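PDB 3R6N: desmoplakin from Homo sapiens, which probably serves as a structural protein of desmosomes in cell adhesion, its plakin domain containing a rigid array of spectrin repeats with an SH3 domain. Local coordinates for residues A[208-219]-A[345-356]. Numbering follows the deposited sequence.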
loop_
_atom_site.group_PDB
_atom_site.type_symbol
_atom_site.label_atom_id
_atom_site.label_comp_id
_atom_site.label_asym_id
_atom_site.label_seq_id
_atom_site.Cartn_x
_atom_site.Cartn_y
_atom_site.Cartn_z
ATOM N N ALA A 208 10.369 15.061 -0.181
ATOM C CA ALA A 208 9.844 16.378 0.164
ATOM C C ALA A 208 10.758 17.123 1.131
ATOM O O ALA A 208 11.139 18.261 0.876
ATOM C CB ALA A 208 8.439 16.260 0.737
ATOM N N GLN A 209 11.101 16.479 2.243
ATOM C CA GLN A 209 11.992 17.078 3.234
ATOM C C GLN A 209 13.334 17.437 2.610
ATOM O O GLN A 209 14.051 18.302 3.108
ATOM C CB GLN A 209 12.200 16.123 4.412
ATOM C CG GLN A 209 10.929 15.817 5.193
ATOM C CD GLN A 209 11.082 14.629 6.128
ATOM O OE1 GLN A 209 12.131 13.983 6.164
ATOM N NE2 GLN A 209 10.031 14.333 6.886
ATOM N N SER A 210 13.662 16.765 1.510
ATOM C CA SER A 210 14.913 17.002 0.797
ATOM C C SER A 210 14.772 18.130 -0.224
ATOM O O SER A 210 15.749 18.794 -0.572
ATOM C CB SER A 210 15.379 15.718 0.105
ATOM O OG SER A 210 16.603 15.921 -0.578
ATOM N N THR A 211 13.552 18.337 -0.707
ATOM C CA THR A 211 13.262 19.435 -1.621
ATOM C C THR A 211 13.048 20.717 -0.823
ATOM O O THR A 211 13.486 21.794 -1.223
ATOM C CB THR A 211 12.019 19.140 -2.494
ATOM O OG1 THR A 211 12.315 18.080 -3.414
ATOM C CG2 THR A 211 11.605 20.373 -3.279
ATOM N N GLU A 212 12.375 20.589 0.316
ATOM C CA GLU A 212 12.144 21.720 1.204
ATOM C C GLU A 212 13.472 22.285 1.695
ATOM O O GLU A 212 13.634 23.498 1.823
ATOM C CB GLU A 212 11.292 21.287 2.399
ATOM C CG GLU A 212 10.926 22.413 3.353
ATOM C CD GLU A 212 10.598 21.908 4.747
ATOM O OE1 GLU A 212 11.290 20.979 5.220
ATOM O OE2 GLU A 212 9.651 22.438 5.369
ATOM N N ALA A 213 14.419 21.397 1.977
ATOM C CA ALA A 213 15.736 21.809 2.445
ATOM C C ALA A 213 16.501 22.514 1.333
ATOM O O ALA A 213 17.376 23.341 1.589
ATOM C CB ALA A 213 16.518 20.604 2.949
ATOM N N TYR A 214 16.159 22.181 0.093
ATOM C CA TYR A 214 16.823 22.749 -1.073
ATOM C C TYR A 214 16.323 24.162 -1.366
ATOM O O TYR A 214 17.106 25.106 -1.430
ATOM C CB TYR A 214 16.598 21.847 -2.290
ATOM C CG TYR A 214 17.498 22.140 -3.469
ATOM C CD1 TYR A 214 17.861 23.442 -3.789
ATOM C CD2 TYR A 214 17.985 21.110 -4.264
ATOM C CE1 TYR A 214 18.683 23.712 -4.864
ATOM C CE2 TYR A 214 18.807 21.367 -5.342
ATOM C CZ TYR A 214 19.156 22.672 -5.639
ATOM O OH TYR A 214 19.979 22.936 -6.713
ATOM N N LEU A 215 15.015 24.296 -1.544
ATOM C CA LEU A 215 14.418 25.566 -1.931
ATOM C C LEU A 215 14.512 26.609 -0.822
ATOM O O LEU A 215 14.332 27.799 -1.064
ATOM C CB LEU A 215 12.958 25.362 -2.341
ATOM C CG LEU A 215 12.709 24.210 -3.315
ATOM C CD1 LEU A 215 11.246 24.158 -3.712
ATOM C CD2 LEU A 215 13.595 24.343 -4.541
ATOM N N LYS A 216 14.786 26.163 0.395
ATOM C CA LYS A 216 14.953 27.092 1.499
ATOM C C LYS A 216 16.404 27.553 1.541
ATOM O O LYS A 216 16.690 28.723 1.797
ATOM C CB LYS A 216 14.549 26.442 2.823
ATOM C CG LYS A 216 14.407 27.421 3.977
ATOM C CD LYS A 216 13.785 26.758 5.198
ATOM C CE LYS A 216 13.573 27.760 6.321
ATOM N NZ LYS A 216 13.065 27.109 7.560
ATOM N N GLY A 217 17.316 26.626 1.271
ATOM C CA GLY A 217 18.734 26.930 1.246
ATOM C C GLY A 217 19.172 27.516 -0.081
ATOM O O GLY A 217 20.347 27.828 -0.277
ATOM N N LEU A 218 18.222 27.661 -0.998
ATOM C CA LEU A 218 18.496 28.257 -2.300
ATOM C C LEU A 218 18.098 29.727 -2.266
ATOM O O LEU A 218 18.674 30.556 -2.970
ATOM C CB LEU A 218 17.727 27.521 -3.399
ATOM C CG LEU A 218 18.184 27.756 -4.839
ATOM C CD1 LEU A 218 19.649 27.384 -4.992
ATOM C CD2 LEU A 218 17.326 26.963 -5.810
ATOM N N GLN A 219 17.111 30.039 -1.435
ATOM C CA GLN A 219 16.663 31.411 -1.250
ATOM C C GLN A 219 17.790 32.275 -0.692
ATOM O O GLN A 219 17.819 33.488 -0.900
ATOM C CB GLN A 219 15.451 31.451 -0.319
ATOM C CG GLN A 219 14.976 32.851 0.035
ATOM C CD GLN A 219 13.671 32.843 0.809
ATOM O OE1 GLN A 219 13.395 33.754 1.592
ATOM N NE2 GLN A 219 12.858 31.812 0.591
ATOM N N LEU A 345 2.840 20.048 3.985
ATOM C CA LEU A 345 4.229 20.080 3.547
ATOM C C LEU A 345 4.342 20.476 2.074
ATOM O O LEU A 345 5.229 21.244 1.699
ATOM C CB LEU A 345 4.905 18.728 3.788
ATOM C CG LEU A 345 6.394 18.642 3.448
ATOM C CD1 LEU A 345 7.166 19.769 4.108
ATOM C CD2 LEU A 345 6.958 17.297 3.864
ATOM N N SER A 346 3.448 19.952 1.243
ATOM C CA SER A 346 3.461 20.288 -0.176
ATOM C C SER A 346 3.096 21.756 -0.370
ATOM O O SER A 346 3.549 22.399 -1.313
ATOM C CB SER A 346 2.502 19.392 -0.966
ATOM O OG SER A 346 1.155 19.819 -0.832
ATOM N N CYS A 347 2.268 22.282 0.524
ATOM C CA CYS A 347 1.883 23.684 0.464
ATOM C C CYS A 347 3.074 24.551 0.841
ATOM O O CYS A 347 3.345 25.571 0.209
ATOM C CB CYS A 347 0.711 23.956 1.407
ATOM S SG CYS A 347 0.174 25.680 1.455
ATOM N N LYS A 348 3.792 24.129 1.876
ATOM C CA LYS A 348 4.961 24.855 2.346
ATOM C C LYS A 348 6.017 24.907 1.250
ATOM O O LYS A 348 6.454 25.981 0.841
ATOM C CB LYS A 348 5.522 24.190 3.606
ATOM C CG LYS A 348 6.660 24.950 4.268
ATOM C CD LYS A 348 6.991 24.378 5.644
ATOM C CE LYS A 348 5.934 24.752 6.680
ATOM N NZ LYS A 348 5.945 26.211 6.996
ATOM N N ILE A 349 6.411 23.735 0.767
ATOM C CA ILE A 349 7.406 23.635 -0.291
ATOM C C ILE A 349 7.050 24.509 -1.486
ATOM O O ILE A 349 7.928 25.060 -2.145
ATOM C CB ILE A 349 7.569 22.184 -0.770
ATOM C CG1 ILE A 349 8.142 21.315 0.351
ATOM C CG2 ILE A 349 8.464 22.120 -1.998
ATOM C CD1 ILE A 349 8.315 19.866 -0.042
ATOM N N GLU A 350 5.757 24.637 -1.760
ATOM C CA GLU A 350 5.303 25.410 -2.906
ATOM C C GLU A 350 5.556 26.895 -2.689
ATOM O O GLU A 350 5.860 27.624 -3.631
ATOM C CB GLU A 350 3.820 25.156 -3.174
ATOM C CG GLU A 350 3.395 25.432 -4.608
ATOM C CD GLU A 350 1.953 25.042 -4.876
ATOM O OE1 GLU A 350 1.073 25.449 -4.087
ATOM O OE2 GLU A 350 1.704 24.328 -5.872
ATOM N N GLN A 351 5.439 27.333 -1.440
ATOM C CA GLN A 351 5.630 28.737 -1.093
ATOM C C GLN A 351 7.103 29.136 -1.083
ATOM O O GLN A 351 7.432 30.318 -1.204
ATOM C CB GLN A 351 4.984 29.049 0.259
ATOM C CG GLN A 351 3.467 29.103 0.219
ATOM C CD GLN A 351 2.840 29.029 1.601
ATOM O OE1 GLN A 351 3.296 28.276 2.464
ATOM N NE2 GLN A 351 1.787 29.812 1.816
ATOM N N TYR A 352 7.986 28.154 -0.932
ATOM C CA TYR A 352 9.419 28.406 -1.033
ATOM C C TYR A 352 9.815 28.598 -2.492
ATOM O O TYR A 352 10.585 29.498 -2.821
ATOM C CB TYR A 352 10.228 27.271 -0.403
ATOM C CG TYR A 352 10.246 27.299 1.108
ATOM C CD1 TYR A 352 9.367 26.521 1.849
ATOM C CD2 TYR A 352 11.141 28.105 1.795
ATOM C CE1 TYR A 352 9.380 26.545 3.232
ATOM C CE2 TYR A 352 11.160 28.134 3.178
ATOM C CZ TYR A 352 10.277 27.352 3.889
ATOM O OH TYR A 352 10.291 27.375 5.264
ATOM N N TYR A 353 9.281 27.748 -3.365
ATOM C CA TYR A 353 9.489 27.910 -4.795
ATOM C C TYR A 353 9.052 29.306 -5.234
ATOM O O TYR A 353 9.762 29.980 -5.971
ATOM C CB TYR A 353 8.723 26.843 -5.582
ATOM C CG TYR A 353 8.545 27.194 -7.043
ATOM C CD1 TYR A 353 9.413 26.701 -8.010
ATOM C CD2 TYR A 353 7.514 28.033 -7.452
ATOM C CE1 TYR A 353 9.254 27.028 -9.343
ATOM C CE2 TYR A 353 7.350 28.369 -8.780
ATOM C CZ TYR A 353 8.220 27.865 -9.723
ATOM O OH TYR A 353 8.048 28.204 -11.050
ATOM N N GLU A 354 7.880 29.731 -4.773
ATOM C CA GLU A 354 7.336 31.042 -5.116
ATOM C C GLU A 354 8.188 32.178 -4.559
ATOM O O GLU A 354 8.302 33.237 -5.175
ATOM C CB GLU A 354 5.902 31.178 -4.598
ATOM C CG GLU A 354 4.912 30.197 -5.200
ATOM C CD GLU A 354 4.497 30.566 -6.610
ATOM O OE1 GLU A 354 5.012 31.574 -7.146
ATOM O OE2 GLU A 354 3.649 29.847 -7.180
ATOM N N ALA A 355 8.772 31.956 -3.385
ATOM C CA ALA A 355 9.645 32.943 -2.765
ATOM C C ALA A 355 10.894 33.134 -3.614
ATOM O O ALA A 355 11.315 34.263 -3.874
ATOM C CB ALA A 355 10.021 32.513 -1.363
ATOM N N ILE A 356 11.489 32.024 -4.034
ATOM C CA ILE A 356 12.638 32.066 -4.926
ATOM C C ILE A 356 12.276 32.791 -6.213
ATOM O O ILE A 356 12.985 33.705 -6.641
ATOM C CB ILE A 356 13.145 30.656 -5.267
ATOM C CG1 ILE A 356 13.944 30.083 -4.097
ATOM C CG2 ILE A 356 14.002 30.686 -6.523
ATOM C CD1 ILE A 356 14.547 28.728 -4.380
#
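The carbonyl O of Ala-208 takes a hydrogen bond from Glu-212 N at 2.7 Å and a weak one from Thr-211 N. The end methyl of Ile-349, CD1, also rests against this oxygen. No hydrogen bond joins segments 208-219 and 345-356, which pack mainly through apolar side chains. The axes of these short helical segments come within 8.9 Å and run nearly parallel, crossing at 26°. Ile-349 is a knob in the hole formed by Ala-208, Thr-211, Glu-212 and Leu-215. Its CG1, anti to the carbonyl carbon, carries CD1 to Ala-208 CB, while CG2 meets Thr-211 CG2 at 3.8 Å. Leu-215 is the reciprocal knob, set among Ile-349, Tyr-352, Tyr-353 and Ile-356. Its CD1 touches Ile-349 CG2, and its CB meets Tyr-352 CB at 3.9 Å. At the far end, Ile-356 CD1 meets Leu-218 CB at 3.5 Å.

One flank is more polar. Lys-216 is fully extended, with CG anti to the backbone N (chi1 -168°). Its methylenes therefore follow the Tyr-352 ring obliquely from CD2 to OH, with Lys-216 CG 3.4 Å from Tyr-352 CE2. Glu-212 and Lys-348 carry opposite charges, but OE2 and NZ are 5.5 Å apart, so any attraction is probably modest.

Helix 234-265 covers the flank of Ile-349, Tyr-353 and Leu-218 through Leu-261, Lys-255 and Tyr-254. The three together form a bundle of the kind seen in spectrin repeats; 208-219 lies within the spectrin-like repeat. The SH3 strands lie in the chain between helices 234-265 and 340-384.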